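Local coordinates for protein esterase (Alcaligenes sp., PDB 1QLW) that probably hydrolyses carboxylic esters, as a bacterial esterase of the alpha/beta hydrolase fold, at residues A[71-85]-A[161-175]. Numbering follows the deposited sequence.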
loop_
_atom_site.group_PDB
_atom_site.type_symbol
_atom_site.label_atom_id
_atom_site.label_comp_id
_atom_site.label_asym_id
_atom_site.label_seq_id
_atom_site.Cartn_x
_atom_site.Cartn_y
_atom_site.Cartn_z
ATOM N N CYS A 71 7.817 -0.053 12.473
ATOM C CA CYS A 71 8.526 1.032 11.818
ATOM C C CYS A 71 9.009 0.633 10.446
ATOM O O CYS A 71 9.245 -0.532 10.141
ATOM C CB CYS A 71 9.762 1.537 12.559
ATOM S SG CYS A 71 11.318 0.739 12.107
ATOM N N CYS A 72 9.190 1.641 9.576
ATOM C CA CYS A 72 10.043 1.475 8.417
ATOM C C CYS A 72 9.499 0.480 7.402
ATOM O O CYS A 72 10.234 0.055 6.505
ATOM C CB CYS A 72 11.442 0.978 8.916
ATOM S SG CYS A 72 12.054 1.663 10.437
ATOM N N LEU A 73 8.241 0.101 7.530
ATOM C CA LEU A 73 7.606 -0.992 6.824
ATOM C C LEU A 73 6.147 -0.626 6.590
ATOM O O LEU A 73 5.655 0.375 7.116
ATOM C CB LEU A 73 7.687 -2.282 7.669
ATOM C CG LEU A 73 9.079 -2.853 7.913
ATOM C CD1 LEU A 73 9.046 -3.830 9.096
ATOM C CD2 LEU A 73 9.601 -3.523 6.660
ATOM N N THR A 74 5.463 -1.459 5.822
ATOM C CA THR A 74 4.035 -1.300 5.574
ATOM C C THR A 74 3.358 -2.631 5.866
ATOM O O THR A 74 3.956 -3.570 6.400
ATOM C CB THR A 74 3.749 -0.871 4.125
ATOM O OG1 THR A 74 4.031 -1.963 3.237
ATOM C CG2 THR A 74 4.532 0.369 3.748
ATOM N N GLY A 75 2.084 -2.752 5.504
ATOM C CA GLY A 75 1.365 -4.012 5.651
ATOM C C GLY A 75 1.954 -5.134 4.828
ATOM O O GLY A 75 1.650 -6.313 5.076
ATOM N N MET A 76 2.826 -4.824 3.853
ATOM C CA MET A 76 3.638 -5.840 3.190
ATOM C C MET A 76 4.345 -6.736 4.189
ATOM O O MET A 76 4.618 -7.903 3.849
ATOM C CB MET A 76 4.664 -5.132 2.298
ATOM C CG MET A 76 5.688 -6.038 1.650
ATOM S SD MET A 76 4.961 -7.159 0.435
ATOM C CE MET A 76 6.359 -8.208 0.050
ATOM N N THR A 77 4.652 -6.274 5.390
ATOM C CA THR A 77 5.282 -7.069 6.437
ATOM C C THR A 77 4.683 -8.476 6.484
ATOM O O THR A 77 5.437 -9.437 6.684
ATOM C CB THR A 77 5.032 -6.405 7.807
ATOM O OG1 THR A 77 5.761 -5.181 7.910
ATOM C CG2 THR A 77 5.468 -7.294 8.972
ATOM N N TRP A 78 3.365 -8.561 6.408
ATOM C CA TRP A 78 2.614 -9.774 6.652
ATOM C C TRP A 78 2.293 -10.586 5.419
ATOM O O TRP A 78 1.657 -11.638 5.531
ATOM C CB TRP A 78 1.297 -9.408 7.354
ATOM C CG TRP A 78 1.441 -8.417 8.471
ATOM C CD1 TRP A 78 1.120 -7.087 8.417
ATOM C CD2 TRP A 78 1.958 -8.658 9.782
ATOM N NE1 TRP A 78 1.401 -6.484 9.611
ATOM C CE2 TRP A 78 1.917 -7.422 10.469
ATOM C CE3 TRP A 78 2.448 -9.785 10.451
ATOM C CZ2 TRP A 78 2.339 -7.303 11.793
ATOM C CZ3 TRP A 78 2.867 -9.659 11.755
ATOM C CH2 TRP A 78 2.800 -8.431 12.421
ATOM N N GLU A 79 2.635 -10.051 4.243
ATOM C CA GLU A 79 2.301 -10.663 2.955
ATOM C C GLU A 79 3.358 -11.687 2.602
ATOM O O GLU A 79 4.011 -12.231 3.506
ATOM C CB GLU A 79 2.086 -9.531 1.926
ATOM C CG GLU A 79 0.897 -8.651 2.326
ATOM C CD GLU A 79 0.555 -7.542 1.368
ATOM O OE1 GLU A 79 1.328 -7.258 0.426
ATOM O OE2 GLU A 79 -0.484 -6.879 1.592
ATOM N N THR A 80 3.590 -12.018 1.340
ATOM C CA THR A 80 4.622 -12.986 0.991
ATOM C C THR A 80 5.939 -12.577 1.634
ATOM O O THR A 80 6.316 -11.404 1.602
ATOM C CB THR A 80 4.805 -12.980 -0.526
ATOM O OG1 THR A 80 3.513 -13.080 -1.148
ATOM C CG2 THR A 80 5.757 -14.046 -1.011
ATOM N N THR A 81 6.666 -13.561 2.169
ATOM C CA THR A 81 7.947 -13.227 2.795
ATOM C C THR A 81 8.929 -12.747 1.740
ATOM O O THR A 81 8.771 -12.972 0.535
ATOM C CB THR A 81 8.546 -14.438 3.539
ATOM O OG1 THR A 81 8.930 -15.437 2.574
ATOM C CG2 THR A 81 7.538 -15.039 4.526
ATOM N N PRO A 82 10.036 -12.120 2.162
ATOM C CA PRO A 82 11.040 -11.651 1.197
ATOM C C PRO A 82 11.573 -12.734 0.287
ATOM O O PRO A 82 11.911 -12.463 -0.875
ATOM C CB PRO A 82 12.127 -11.048 2.091
ATOM C CG PRO A 82 11.363 -10.534 3.275
ATOM C CD PRO A 82 10.285 -11.561 3.515
ATOM N N ASP A 83 11.666 -13.979 0.759
ATOM C CA ASP A 83 12.133 -15.110 -0.015
ATOM C C ASP A 83 11.025 -15.899 -0.689
ATOM O O ASP A 83 11.285 -16.991 -1.211
ATOM C CB ASP A 83 13.032 -16.026 0.808
ATOM C CG ASP A 83 12.326 -16.672 1.978
ATOM O OD1 ASP A 83 11.526 -16.002 2.665
ATOM O OD2 ASP A 83 12.593 -17.870 2.221
ATOM N N GLY A 84 9.811 -15.373 -0.728
ATOM C CA GLY A 84 8.757 -15.937 -1.550
ATOM C C GLY A 84 7.829 -16.921 -0.889
ATOM O O GLY A 84 7.031 -17.555 -1.596
ATOM N N ARG A 85 7.881 -17.077 0.419
ATOM C CA ARG A 85 7.056 -18.042 1.118
ATOM C C ARG A 85 5.767 -17.396 1.624
ATOM O O ARG A 85 5.604 -16.186 1.723
ATOM C CB ARG A 85 7.838 -18.643 2.292
ATOM C CG ARG A 85 8.989 -19.531 1.843
ATOM C CD ARG A 85 9.757 -20.082 3.033
ATOM N NE ARG A 85 10.518 -19.010 3.683
ATOM C CZ ARG A 85 10.192 -18.438 4.833
ATOM N NH1 ARG A 85 9.238 -18.896 5.629
ATOM N NH2 ARG A 85 10.913 -17.386 5.211
ATOM N N PRO A 161 15.668 -15.421 6.466
ATOM C CA PRO A 161 16.236 -15.797 5.168
ATOM C C PRO A 161 17.149 -14.675 4.656
ATOM O O PRO A 161 16.796 -13.903 3.755
ATOM C CB PRO A 161 15.018 -15.981 4.282
ATOM C CG PRO A 161 14.022 -15.004 4.846
ATOM C CD PRO A 161 14.238 -15.085 6.345
ATOM N N VAL A 162 18.365 -14.606 5.211
ATOM C CA VAL A 162 19.296 -13.543 4.891
ATOM C C VAL A 162 19.740 -13.558 3.447
ATOM O O VAL A 162 20.140 -12.509 2.929
ATOM C CB VAL A 162 20.511 -13.493 5.843
ATOM C CG1 VAL A 162 20.117 -13.090 7.257
ATOM C CG2 VAL A 162 21.235 -14.821 5.826
ATOM N N GLN A 163 19.605 -14.675 2.732
ATOM C CA GLN A 163 19.843 -14.681 1.293
ATOM C C GLN A 163 18.899 -13.756 0.544
ATOM O O GLN A 163 19.207 -13.365 -0.588
ATOM C CB GLN A 163 19.754 -16.094 0.727
ATOM C CG GLN A 163 18.390 -16.692 0.551
ATOM C CD GLN A 163 17.673 -17.247 1.743
ATOM O OE1 GLN A 163 18.093 -17.102 2.891
ATOM N NE2 GLN A 163 16.544 -17.912 1.496
ATOM N N ALA A 164 17.772 -13.415 1.140
ATOM C CA ALA A 164 16.775 -12.530 0.558
ATOM C C ALA A 164 16.802 -11.161 1.206
ATOM O O ALA A 164 15.807 -10.432 1.196
ATOM C CB ALA A 164 15.389 -13.163 0.655
ATOM N N GLN A 165 17.970 -10.741 1.718
ATOM C CA GLN A 165 18.043 -9.414 2.321
ATOM C C GLN A 165 17.674 -8.333 1.309
ATOM O O GLN A 165 17.054 -7.344 1.677
ATOM C CB GLN A 165 19.397 -9.117 2.957
ATOM C CG GLN A 165 20.575 -9.124 2.003
ATOM C CD GLN A 165 21.854 -8.610 2.648
ATOM O OE1 GLN A 165 21.935 -7.396 2.881
ATOM N NE2 GLN A 165 22.778 -9.484 2.952
ATOM N N ALA A 166 18.043 -8.481 0.028
ATOM C CA ALA A 166 17.693 -7.449 -0.952
ATOM C C ALA A 166 16.190 -7.217 -1.023
ATOM O O ALA A 166 15.713 -6.082 -1.175
ATOM C CB ALA A 166 18.197 -7.802 -2.343
ATOM N N GLU A 167 15.425 -8.302 -0.970
ATOM C CA GLU A 167 13.967 -8.231 -1.019
ATOM C C GLU A 167 13.449 -7.592 0.256
ATOM O O GLU A 167 12.508 -6.782 0.183
ATOM C CB GLU A 167 13.365 -9.601 -1.279
ATOM C CG GLU A 167 13.612 -10.141 -2.681
ATOM C CD GLU A 167 14.955 -10.755 -2.939
ATOM O OE1 GLU A 167 15.790 -10.965 -2.053
ATOM O OE2 GLU A 167 15.186 -11.057 -4.143
ATOM N N LEU A 168 14.028 -7.883 1.415
ATOM C CA LEU A 168 13.608 -7.169 2.616
ATOM C C LEU A 168 13.836 -5.669 2.440
ATOM O O LEU A 168 12.968 -4.853 2.736
ATOM C CB LEU A 168 14.370 -7.664 3.838
ATOM C CG LEU A 168 14.097 -6.888 5.130
ATOM C CD1 LEU A 168 12.646 -6.965 5.554
ATOM C CD2 LEU A 168 15.021 -7.417 6.224
ATOM N N TRP A 169 15.007 -5.293 1.928
ATOM C CA TRP A 169 15.282 -3.860 1.757
ATOM C C TRP A 169 14.286 -3.209 0.828
ATOM O O TRP A 169 13.907 -2.049 0.991
ATOM C CB TRP A 169 16.703 -3.616 1.270
ATOM C CG TRP A 169 17.803 -4.288 2.037
ATOM C CD1 TRP A 169 18.966 -4.760 1.483
ATOM C CD2 TRP A 169 17.886 -4.568 3.431
ATOM N NE1 TRP A 169 19.761 -5.303 2.448
ATOM C CE2 TRP A 169 19.124 -5.212 3.658
ATOM C CE3 TRP A 169 17.079 -4.366 4.549
ATOM C CZ2 TRP A 169 19.562 -5.653 4.908
ATOM C CZ3 TRP A 169 17.494 -4.792 5.805
ATOM C CH2 TRP A 169 18.736 -5.422 5.965
ATOM N N GLN A 170 13.804 -3.952 -0.197
ATOM C CA GLN A 170 12.800 -3.419 -1.092
ATOM C C GLN A 170 11.513 -3.029 -0.372
ATOM O O GLN A 170 10.826 -2.116 -0.853
ATOM C CB GLN A 170 12.450 -4.418 -2.200
ATOM C CG GLN A 170 13.501 -4.571 -3.271
ATOM C CD GLN A 170 13.146 -5.683 -4.248
ATOM O OE1 GLN A 170 12.788 -6.781 -3.799
ATOM N NE2 GLN A 170 13.208 -5.432 -5.541
ATOM N N GLN A 171 11.128 -3.736 0.695
ATOM C CA GLN A 171 9.860 -3.430 1.336
ATOM C C GLN A 171 9.969 -2.367 2.420
ATOM O O GLN A 171 8.932 -1.993 2.991
ATOM C CB GLN A 171 9.160 -4.676 1.854
ATOM C CG GLN A 171 9.764 -5.333 3.082
ATOM C CD GLN A 171 8.869 -6.439 3.604
ATOM O OE1 GLN A 171 8.860 -7.567 3.033
ATOM N NE2 GLN A 171 8.113 -6.180 4.623
ATOM N N MET A 172 11.159 -1.874 2.709
ATOM C CA MET A 172 11.350 -0.852 3.734
ATOM C C MET A 172 11.155 0.533 3.133
ATOM O O MET A 172 11.520 0.791 1.978
ATOM C CB MET A 172 12.747 -0.989 4.357
ATOM C CG MET A 172 12.851 -2.319 5.096
ATOM S SD MET A 172 14.332 -2.475 6.122
ATOM C CE MET A 172 13.936 -1.291 7.416
ATOM N N VAL A 173 10.543 1.406 3.927
ATOM C CA VAL A 173 10.100 2.728 3.490
ATOM C C VAL A 173 10.413 3.775 4.539
ATOM O O VAL A 173 10.548 3.460 5.730
ATOM C CB VAL A 173 8.573 2.722 3.215
ATOM C CG1 VAL A 173 8.171 1.730 2.127
ATOM C CG2 VAL A 173 7.763 2.445 4.475
ATOM N N PRO A 174 10.437 5.053 4.152
ATOM C CA PRO A 174 10.548 6.131 5.134
ATOM C C PRO A 174 9.387 6.141 6.106
ATOM O O PRO A 174 8.256 5.783 5.783
ATOM C CB PRO A 174 10.563 7.398 4.279
ATOM C CG PRO A 174 11.117 6.941 2.978
ATOM C CD PRO A 174 10.535 5.562 2.759
ATOM N N ASP A 175 9.692 6.636 7.292
ATOM C CA ASP A 175 8.779 6.625 8.427
ATOM C C ASP A 175 8.516 8.041 8.898
ATOM O O ASP A 175 9.455 8.785 9.188
ATOM C CB ASP A 175 9.394 5.752 9.518
ATOM C CG ASP A 175 8.404 5.308 10.549
ATOM O OD1 ASP A 175 7.539 6.119 10.922
ATOM O OD2 ASP A 175 8.511 4.138 10.995
HETATM O O HOH W 1 6.345 -1.671 1.681
HETATM O O HOH W 2 6.961 -3.547 4.452
HETATM O O HOH W 3 14.677 -19.484 3.133
#
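Cys72 is held at both ends of its backbone: its N donates to Asp175 OD2 (3.0 Å), on the anti side of the carboxylate, and its O accepts from Val173 N at 2.9 Å, the donor lying well above the carbonyl plane. Met172 CE packs on Cys72 CB, and Cys72 SG joins neighbouring Cys71 in a vicinal disulfide. Packing is tight around Gln171 too. With CG between backbone N and carbonyl carbon (chi1 72°), its extended chain enters the other segment, where the Met76 side chain crosses it at about a right angle, CG 3.7 Å from Gln171 CB, and Leu73 CD2 lies against CG. Two waters join Gln171 O to Thr74 N and OG1. Pro82 lays its ring on the first helical turn, CB 4.1 Å from Ala164 CB. Beyond it the contact opens: Asp83 OD1 rests 3.5 Å from Pro161 CG, a water links Asp83 OD2 to Gln163 NE2, and OD2 takes Arg85 NE in a nearly straight salt bridge. An alanine in place of Asp83 would probably leave Arg85 without this carboxylate and Pro161 CG less covered. Asp175 also pairs with Arg107. The contact joins the loop between sheet strand 65-68 and helix 88-94 to helix 165-171, whose Trp169 packs against helix 138-144.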